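Local atomic coordinates of aldehyde dehydrogenase (Anabaena variabilis, PDB entry 4H7N), a protein that probably oxidises aldehydes to carboxylic acids with NAD+ as coenzyme. Residues K236-S244 / F375-A385; N386-A394 / K432-L440. All blocks are in the same frame, centred on the assembly; numbering follows the deposited sequence.

Interaction 1: K236-S244 / F375-A385; sequences KDPAIVLES and FPDVEEAVYLA
I240 divides its two branches between the partners offered by 375-385, a worked example of how a beta-branched strand residue locks onto a helix. With CG2 anti to the backbone N, that methyl enters the angle between the F375 ring and A381, I240 CG2 lying 4.0 Å from A381 CB, while the longer branch reaches along the helix to put I240 CD1 3.9 Å from A385 CB. The I240 side chain crosses that of F375 at about a right angle. F375 holds its ring between its own backbone N and carbonyl carbon (chi1 58°), which brings A381 CB over the centre of one face, 3.5 Å above the plane. The ring's far end meets the strand obliquely: F375 CZ is 3.5 Å from V241 O and 3.9 Å from L242 CD2. At the other end of the contact, P238 CG rests 3.9 Å from A385 CB. Strand 237-241 and helix 378-385 are almost antiparallel, at 170°, as expected of a beta-alpha-beta crossover: the helix links strands 369-375 and 393-397, and 237-241 runs parallel to both in the same sheet. An alanine in place of I240 is likely to open a gap between F375, A381 and A385, leaving the ring less firmly held. The small A381 and A385 admit the strand's larger groups, and the union rests on shape and buried apolar surface, with polar links such as K236 to E270 directed elsewhere.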
loop_
_atom_site.group_PDB
_atom_site.type_symbol
_atom_site.label_atom_id
_atom_site.label_comp_id
_atom_site.label_asym_id
_atom_site.label_seq_id
_atom_site.Cartn_x
_atom_site.Cartn_y
_atom_site.Cartn_z
ATOM N N LYS A 236 -16.131 8.372 12.521
ATOM C CA LYS A 236 -17.322 8.624 13.296
ATOM C C LYS A 236 -17.453 7.461 14.287
ATOM O O LYS A 236 -18.375 6.610 14.230
ATOM C CB LYS A 236 -18.529 8.736 12.354
ATOM C CG LYS A 236 -19.756 9.329 12.987
ATOM C CD LYS A 236 -19.731 10.833 13.000
ATOM C CE LYS A 236 -20.991 11.426 13.650
ATOM N NZ LYS A 236 -20.745 12.822 14.073
ATOM N N ASP A 237 -16.502 7.395 15.196
ATOM C CA ASP A 237 -16.373 6.202 16.005
ATOM C C ASP A 237 -17.575 5.987 16.950
ATOM O O ASP A 237 -17.953 6.907 17.688
ATOM C CB ASP A 237 -15.080 6.217 16.792
ATOM C CG ASP A 237 -13.799 6.079 15.911
ATOM O OD1 ASP A 237 -13.814 6.043 14.620
ATOM O OD2 ASP A 237 -12.706 6.038 16.560
ATOM N N PRO A 238 -18.217 4.799 16.883
ATOM C CA PRO A 238 -19.310 4.472 17.801
ATOM C C PRO A 238 -18.861 3.760 19.077
ATOM O O PRO A 238 -17.867 3.034 19.065
ATOM C CB PRO A 238 -20.144 3.571 16.993
ATOM C CG PRO A 238 -19.166 2.838 16.123
ATOM C CD PRO A 238 -18.035 3.779 15.871
ATOM N N ALA A 239 -19.600 3.968 20.149
ATOM C CA ALA A 239 -19.503 3.137 21.358
ATOM C C ALA A 239 -20.836 2.446 21.551
ATOM O O ALA A 239 -21.903 3.081 21.421
ATOM C CB ALA A 239 -19.151 4.014 22.580
ATOM N N ILE A 240 -20.775 1.150 21.834
ATOM C CA ILE A 240 -21.921 0.303 22.118
ATOM C C ILE A 240 -21.768 -0.114 23.584
ATOM O O ILE A 240 -20.701 -0.657 24.004
ATOM C CB ILE A 240 -21.930 -0.967 21.231
ATOM C CG1 ILE A 240 -22.138 -0.605 19.753
ATOM C CG2 ILE A 240 -23.082 -1.880 21.609
ATOM C CD1 ILE A 240 -21.986 -1.799 18.800
ATOM N N VAL A 241 -22.830 0.120 24.339
ATOM C CA VAL A 241 -22.906 -0.233 25.776
ATOM C C VAL A 241 -24.004 -1.276 25.948
ATOM O O VAL A 241 -25.210 -0.972 25.826
ATOM C CB VAL A 241 -23.221 1.001 26.643
ATOM C CG1 VAL A 241 -23.218 0.621 28.117
ATOM C CG2 VAL A 241 -22.178 2.080 26.409
ATOM N N LEU A 242 -23.585 -2.527 26.152
ATOM C CA LEU A 242 -24.516 -3.621 26.386
ATOM C C LEU A 242 -25.045 -3.601 27.800
ATOM O O LEU A 242 -24.463 -2.976 28.726
ATOM C CB LEU A 242 -23.835 -4.975 26.089
ATOM C CG LEU A 242 -23.206 -5.073 24.685
ATOM C CD1 LEU A 242 -22.466 -6.396 24.569
ATOM C CD2 LEU A 242 -24.260 -4.930 23.586
ATOM N N GLU A 243 -26.135 -4.355 27.959
ATOM C CA GLU A 243 -26.920 -4.376 29.178
ATOM C C GLU A 243 -26.084 -4.759 30.399
ATOM O O GLU A 243 -26.307 -4.211 31.465
ATOM C CB GLU A 243 -28.036 -5.408 28.964
ATOM C CG GLU A 243 -29.113 -5.415 30.001
ATOM C CD GLU A 243 -30.339 -6.155 29.468
ATOM O OE1 GLU A 243 -30.210 -7.340 29.067
ATOM O OE2 GLU A 243 -31.413 -5.535 29.398
ATOM N N SER A 244 -25.150 -5.707 30.230
ATOM C CA SER A 244 -24.255 -6.183 31.291
ATOM C C SER A 244 -23.070 -5.244 31.629
ATOM O O SER A 244 -22.248 -5.570 32.494
ATOM C CB SER A 244 -23.667 -7.542 30.885
ATOM O OG SER A 244 -22.851 -7.445 29.728
ATOM N N PHE A 375 -30.878 0.969 22.013
ATOM C CA PHE A 375 -31.200 -0.159 21.107
ATOM C C PHE A 375 -31.995 -1.294 21.779
ATOM O O PHE A 375 -31.779 -1.616 22.944
ATOM C CB PHE A 375 -29.960 -0.722 20.387
ATOM C CG PHE A 375 -28.899 -1.211 21.300
ATOM C CD1 PHE A 375 -28.933 -2.505 21.782
ATOM C CD2 PHE A 375 -27.846 -0.382 21.686
ATOM C CE1 PHE A 375 -27.935 -2.979 22.627
ATOM C CE2 PHE A 375 -26.851 -0.852 22.548
ATOM C CZ PHE A 375 -26.885 -2.153 23.012
ATOM N N PRO A 376 -32.938 -1.905 21.034
ATOM C CA PRO A 376 -33.676 -3.034 21.578
ATOM C C PRO A 376 -32.916 -4.355 21.593
ATOM O O PRO A 376 -33.262 -5.227 22.381
ATOM C CB PRO A 376 -34.883 -3.138 20.643
ATOM C CG PRO A 376 -34.369 -2.635 19.341
ATOM C CD PRO A 376 -33.414 -1.531 19.692
ATOM N N ASP A 377 -31.927 -4.529 20.726
ATOM C CA ASP A 377 -31.157 -5.785 20.673
ATOM C C ASP A 377 -29.819 -5.541 20.007
ATOM O O ASP A 377 -29.621 -4.515 19.367
ATOM C CB ASP A 377 -31.925 -6.871 19.906
ATOM C CG ASP A 377 -32.408 -6.380 18.556
ATOM O OD1 ASP A 377 -31.574 -6.091 17.671
ATOM O OD2 ASP A 377 -33.640 -6.257 18.389
ATOM N N VAL A 378 -28.917 -6.497 20.167
ATOM C CA VAL A 378 -27.552 -6.401 19.677
ATOM C C VAL A 378 -27.517 -6.303 18.165
ATOM O O VAL A 378 -26.693 -5.599 17.605
ATOM C CB VAL A 378 -26.719 -7.637 20.063
ATOM C CG1 VAL A 378 -25.321 -7.506 19.477
ATOM C CG2 VAL A 378 -26.636 -7.777 21.576
ATOM N N GLU A 379 -28.433 -6.985 17.495
ATOM C CA GLU A 379 -28.420 -6.971 16.039
ATOM C C GLU A 379 -28.637 -5.545 15.565
ATOM O O GLU A 379 -27.957 -5.091 14.670
ATOM C CB GLU A 379 -29.478 -7.932 15.452
ATOM C CG GLU A 379 -29.356 -9.411 15.894
ATOM C CD GLU A 379 -29.668 -9.718 17.403
ATOM O OE1 GLU A 379 -30.417 -8.997 18.106
ATOM O OE2 GLU A 379 -29.126 -10.715 17.934
ATOM N N GLU A 380 -29.538 -4.801 16.212
ATOM C CA GLU A 380 -29.722 -3.394 15.881
ATOM C C GLU A 380 -28.509 -2.495 16.248
ATOM O O GLU A 380 -28.142 -1.589 15.492
ATOM C CB GLU A 380 -30.984 -2.866 16.545
ATOM C CG GLU A 380 -31.304 -1.399 16.236
ATOM C CD GLU A 380 -31.678 -1.118 14.760
ATOM O OE1 GLU A 380 -31.617 -2.054 13.928
ATOM O OE2 GLU A 380 -32.045 0.039 14.425
ATOM N N ALA A 381 -27.919 -2.736 17.406
ATOM C CA ALA A 381 -26.695 -2.013 17.809
ATOM C C ALA A 381 -25.585 -2.150 16.776
ATOM O O ALA A 381 -24.956 -1.167 16.407
ATOM C CB ALA A 381 -26.230 -2.500 19.172
ATOM N N VAL A 382 -25.339 -3.381 16.305
ATOM C CA VAL A 382 -24.350 -3.642 15.267
ATOM C C VAL A 382 -24.735 -2.940 13.938
ATOM O O VAL A 382 -23.876 -2.318 13.305
ATOM C CB VAL A 382 -24.184 -5.163 15.035
ATOM C CG1 VAL A 382 -23.417 -5.480 13.754
ATOM C CG2 VAL A 382 -23.460 -5.773 16.251
ATOM N N TYR A 383 -25.991 -3.039 13.538
ATOM C CA TYR A 383 -26.460 -2.356 12.326
ATOM C C TYR A 383 -26.213 -0.844 12.414
ATOM O O TYR A 383 -25.688 -0.238 11.487
ATOM C CB TYR A 383 -27.958 -2.589 12.108
ATOM C CG TYR A 383 -28.474 -1.725 10.986
ATOM C CD1 TYR A 383 -28.167 -2.040 9.658
ATOM C CD2 TYR A 383 -29.171 -0.545 11.241
ATOM C CE1 TYR A 383 -28.590 -1.231 8.623
ATOM C CE2 TYR A 383 -29.597 0.267 10.201
ATOM C CZ TYR A 383 -29.293 -0.097 8.905
ATOM O OH TYR A 383 -29.686 0.663 7.863
ATOM N N LEU A 384 -26.605 -0.231 13.528
ATOM C CA LEU A 384 -26.382 1.219 13.688
ATOM C C LEU A 384 -24.894 1.591 13.725
ATOM O O LEU A 384 -24.494 2.516 13.063
ATOM C CB LEU A 384 -27.101 1.755 14.932
ATOM C CG LEU A 384 -28.640 1.627 14.894
ATOM C CD1 LEU A 384 -29.210 1.719 16.310
ATOM C CD2 LEU A 384 -29.268 2.676 13.993
ATOM N N ALA A 385 -24.069 0.831 14.439
ATOM C CA ALA A 385 -22.651 1.142 14.544
ATOM C C ALA A 385 -21.997 1.068 13.178
ATOM O O ALA A 385 -21.051 1.824 12.895
ATOM C CB ALA A 385 -21.941 0.181 15.487
#

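Interaction 2: N386-A394 / K432-L440; sequences NDTIYGLSA and KNAFNFSGL
G391 and F435 pass so close, 4.3 Å from CA to CA, that a side chain on the glycine would collide with F435 CB; the bare backbone is what lets two irregular segments zip together. These are loops of the aldehyde dehydrogenase fold, one leading into strand 393-397, the other into strand 439-440, which pairs with strand 229-232 of a different sheet, so the contact ties the two sheets together. The glycine's own carbonyl is used as well: F435 N donates to G391 O at 2.9 Å, from 39° out of the carbonyl plane. The amide of G391 turns to a side chain instead: G391 N donates to S438 OG at 2.8 Å, and that hydroxyl also bonds G234 O, for which it must be the donor. One oxygen thus bridges the backbones of G391 and G234 while lying in the plane of the Y390 ring, at its edge. Further on, F437 N meets I389 O at 3.0 Å, nearly in line with the carbonyl, and the same oxygen sits at the edge of the F437 ring. The 386-394 loop is itself braced by an ST turn, in which T388 OG1 accepts from Y390 N. The second subunit also takes part: its R455 makes a cation-pi contact with F435, and its F226 meets the F437 ring. N436 sets CG anti to its carbonyl carbon (chi1 -62°), which carries its amide across to the opposite loop. There N436 ND2 donates to Y390 O at 3.0 Å, from above that carbonyl's plane, and to a water at 3.2 Å, which in turn donates to N386 O at 2.7 Å.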
loop_
_atom_site.group_PDB
_atom_site.type_symbol
_atom_site.label_atom_id
_atom_site.label_comp_id
_atom_site.label_asym_id
_atom_site.label_seq_id
_atom_site.Cartn_x
_atom_site.Cartn_y
_atom_site.Cartn_z
ATOM N N ASN A 386 -22.498 0.155 12.342
ATOM C CA ASN A 386 -21.915 -0.072 11.007
ATOM C C ASN A 386 -22.551 0.800 9.909
ATOM O O ASN A 386 -22.092 0.760 8.773
ATOM C CB ASN A 386 -22.023 -1.552 10.598
ATOM C CG ASN A 386 -20.935 -2.423 11.234
ATOM O OD1 ASN A 386 -19.864 -1.950 11.591
ATOM N ND2 ASN A 386 -21.184 -3.722 11.299
ATOM N N ASP A 387 -23.574 1.577 10.263
ATOM C CA ASP A 387 -24.243 2.473 9.317
ATOM C C ASP A 387 -23.493 3.819 9.155
ATOM O O ASP A 387 -23.946 4.872 9.628
ATOM C CB ASP A 387 -25.685 2.742 9.819
ATOM C CG ASP A 387 -26.523 3.488 8.798
ATOM O OD1 ASP A 387 -26.299 3.190 7.626
ATOM O OD2 ASP A 387 -27.339 4.377 9.164
ATOM N N THR A 388 -22.342 3.775 8.500
ATOM C CA THR A 388 -21.470 4.935 8.411
ATOM C C THR A 388 -20.578 4.720 7.216
ATOM O O THR A 388 -20.313 3.555 6.858
ATOM C CB THR A 388 -20.582 5.018 9.698
ATOM O OG1 THR A 388 -19.596 6.026 9.548
ATOM C CG2 THR A 388 -19.869 3.691 9.967
ATOM N N ILE A 389 -20.093 5.813 6.622
ATOM C CA ILE A 389 -19.044 5.731 5.584
ATOM C C ILE A 389 -17.638 5.710 6.134
ATOM O O ILE A 389 -16.671 5.563 5.395
ATOM C CB ILE A 389 -19.111 6.907 4.588
ATOM C CG1 ILE A 389 -18.853 8.224 5.315
ATOM C CG2 ILE A 389 -20.449 6.921 3.895
ATOM C CD1 ILE A 389 -18.317 9.282 4.384
ATOM N N TYR A 390 -17.519 5.775 7.455
ATOM C CA TYR A 390 -16.241 5.692 8.120
ATOM C C TYR A 390 -15.955 4.281 8.670
ATOM O O TYR A 390 -16.786 3.378 8.564
ATOM C CB TYR A 390 -16.250 6.703 9.282
ATOM C CG TYR A 390 -16.300 8.134 8.785
ATOM C CD1 TYR A 390 -15.174 8.685 8.227
ATOM C CD2 TYR A 390 -17.461 8.928 8.831
ATOM C CE1 TYR A 390 -15.170 9.994 7.776
ATOM C CE2 TYR A 390 -17.435 10.262 8.410
ATOM C CZ TYR A 390 -16.279 10.765 7.879
ATOM O OH TYR A 390 -16.083 12.037 7.378
ATOM N N GLY A 391 -14.780 4.099 9.263
ATOM C CA GLY A 391 -14.419 2.785 9.773
ATOM C C GLY A 391 -13.078 2.788 10.441
ATOM O O GLY A 391 -12.267 1.877 10.240
ATOM N N LEU A 392 -12.856 3.809 11.279
ATOM C CA LEU A 392 -11.584 3.973 11.911
ATOM C C LEU A 392 -11.523 3.142 13.202
ATOM O O LEU A 392 -10.670 2.240 13.327
ATOM C CB LEU A 392 -11.327 5.474 12.222
ATOM C CG LEU A 392 -9.911 5.844 12.582
ATOM C CD1 LEU A 392 -8.911 5.521 11.481
ATOM C CD2 LEU A 392 -9.750 7.326 12.931
ATOM N N SER A 393 -12.403 3.456 14.165
ATOM C CA SER A 393 -12.416 2.708 15.424
ATOM C C SER A 393 -13.814 2.574 15.994
ATOM O O SER A 393 -14.763 3.159 15.485
ATOM C CB SER A 393 -11.536 3.427 16.486
ATOM O OG SER A 393 -10.743 4.461 15.914
ATOM N N ALA A 394 -13.889 1.922 17.149
ATOM C CA ALA A 394 -15.124 1.752 17.898
ATOM C C ALA A 394 -14.835 1.266 19.315
ATOM O O ALA A 394 -13.726 0.877 19.642
ATOM C CB ALA A 394 -16.066 0.769 17.195
ATOM N N LYS A 432 -3.512 -2.064 12.671
ATOM C CA LYS A 432 -4.871 -1.871 12.268
ATOM C C LYS A 432 -4.918 -1.246 10.887
ATOM O O LYS A 432 -4.089 -0.382 10.537
ATOM C CB LYS A 432 -5.630 -0.960 13.230
ATOM C CG LYS A 432 -4.862 0.297 13.606
ATOM C CD LYS A 432 -5.812 1.425 13.999
ATOM C CE LYS A 432 -5.045 2.660 14.465
ATOM N NZ LYS A 432 -4.079 2.294 15.543
ATOM N N ASN A 433 -5.892 -1.683 10.105
ATOM C CA ASN A 433 -6.190 -1.040 8.791
ATOM C C ASN A 433 -7.551 -0.337 8.906
ATOM O O ASN A 433 -8.514 -0.911 9.417
ATOM C CB ASN A 433 -6.216 -2.097 7.642
ATOM C CG ASN A 433 -4.868 -2.820 7.451
ATOM O OD1 ASN A 433 -4.785 -4.013 7.406
ATOM N ND2 ASN A 433 -3.801 -2.064 7.379
ATOM N N ALA A 434 -7.676 0.885 8.403
ATOM C CA ALA A 434 -9.005 1.503 8.367
ATOM C C ALA A 434 -9.964 0.798 7.412
ATOM O O ALA A 434 -9.555 0.206 6.419
ATOM C CB ALA A 434 -8.897 2.969 7.978
ATOM N N PHE A 435 -11.257 0.881 7.728
ATOM C CA PHE A 435 -12.299 0.346 6.895
ATOM C C PHE A 435 -12.998 1.516 6.199
ATOM O O PHE A 435 -12.952 2.680 6.661
ATOM C CB PHE A 435 -13.280 -0.442 7.762
ATOM C CG PHE A 435 -12.804 -1.821 8.191
ATOM C CD1 PHE A 435 -11.724 -1.981 9.032
ATOM C CD2 PHE A 435 -13.508 -2.947 7.790
ATOM C CE1 PHE A 435 -11.301 -3.224 9.428
ATOM C CE2 PHE A 435 -13.099 -4.238 8.156
ATOM C CZ PHE A 435 -11.986 -4.370 9.005
ATOM N N ASN A 436 -13.687 1.225 5.091
ATOM C CA ASN A 436 -14.460 2.182 4.358
ATOM C C ASN A 436 -13.628 3.419 4.001
ATOM O O ASN A 436 -12.513 3.262 3.524
ATOM C CB ASN A 436 -15.728 2.548 5.135
ATOM C CG ASN A 436 -16.650 1.343 5.360
ATOM O OD1 ASN A 436 -16.678 0.384 4.565
ATOM N ND2 ASN A 436 -17.416 1.396 6.419
ATOM N N PHE A 437 -14.125 4.640 4.224
ATOM C CA PHE A 437 -13.419 5.853 3.765
ATOM C C PHE A 437 -12.473 6.458 4.780
ATOM O O PHE A 437 -11.993 7.552 4.567
ATOM C CB PHE A 437 -14.413 6.938 3.280
ATOM C CG PHE A 437 -15.024 6.621 1.947
ATOM C CD1 PHE A 437 -14.335 6.901 0.774
ATOM C CD2 PHE A 437 -16.238 5.959 1.860
ATOM C CE1 PHE A 437 -14.878 6.570 -0.471
ATOM C CE2 PHE A 437 -16.807 5.644 0.615
ATOM C CZ PHE A 437 -16.115 5.944 -0.550
ATOM N N SER A 438 -12.217 5.756 5.866
ATOM C CA SER A 438 -11.362 6.272 6.932
ATOM C C SER A 438 -9.883 6.216 6.593
ATOM O O SER A 438 -9.084 6.841 7.280
ATOM C CB SER A 438 -11.640 5.541 8.208
ATOM O OG SER A 438 -12.811 6.098 8.788
ATOM N N GLY A 439 -9.508 5.430 5.581
ATOM C CA GLY A 439 -8.132 5.403 5.148
ATOM C C GLY A 439 -7.734 4.328 4.168
ATOM O O GLY A 439 -8.547 3.466 3.812
ATOM N N LEU A 440 -6.499 4.457 3.715
ATOM C CA LEU A 440 -5.809 3.478 2.858
ATOM C C LEU A 440 -4.325 3.529 3.155
ATOM O O LEU A 440 -3.829 4.544 3.588
ATOM C CB LEU A 440 -5.936 3.845 1.385
ATOM C CG LEU A 440 -7.254 3.689 0.667
ATOM C CD1 LEU A 440 -7.166 4.255 -0.740
ATOM C CD2 LEU A 440 -7.720 2.258 0.646
HETATM O O HOH W 1 -19.561 -0.086 8.237
#

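Interactions 1 and 2 follow each other along the chain, the helix of 375-385 leading directly into the 386-394 loop, with about 16 Å between their centres. They meet where strands 237-241 and 393-397 are neighbours in one sheet: D237 OD1 is 3.0 Å from S393 N, probably a hydrogen bond, while D237 OD2 bonds S393 OG. P238 O packs 3.4 Å from A394 CB. Interaction 1 is structural packing away from the predicted active site. Interaction 2 approaches it, with the L392 side chain about 4 Å at the nearest atoms from that of E232, the predicted catalytic residue; the F437 side chain comes equally close to a bound glycerol, probably a crystallisation additive.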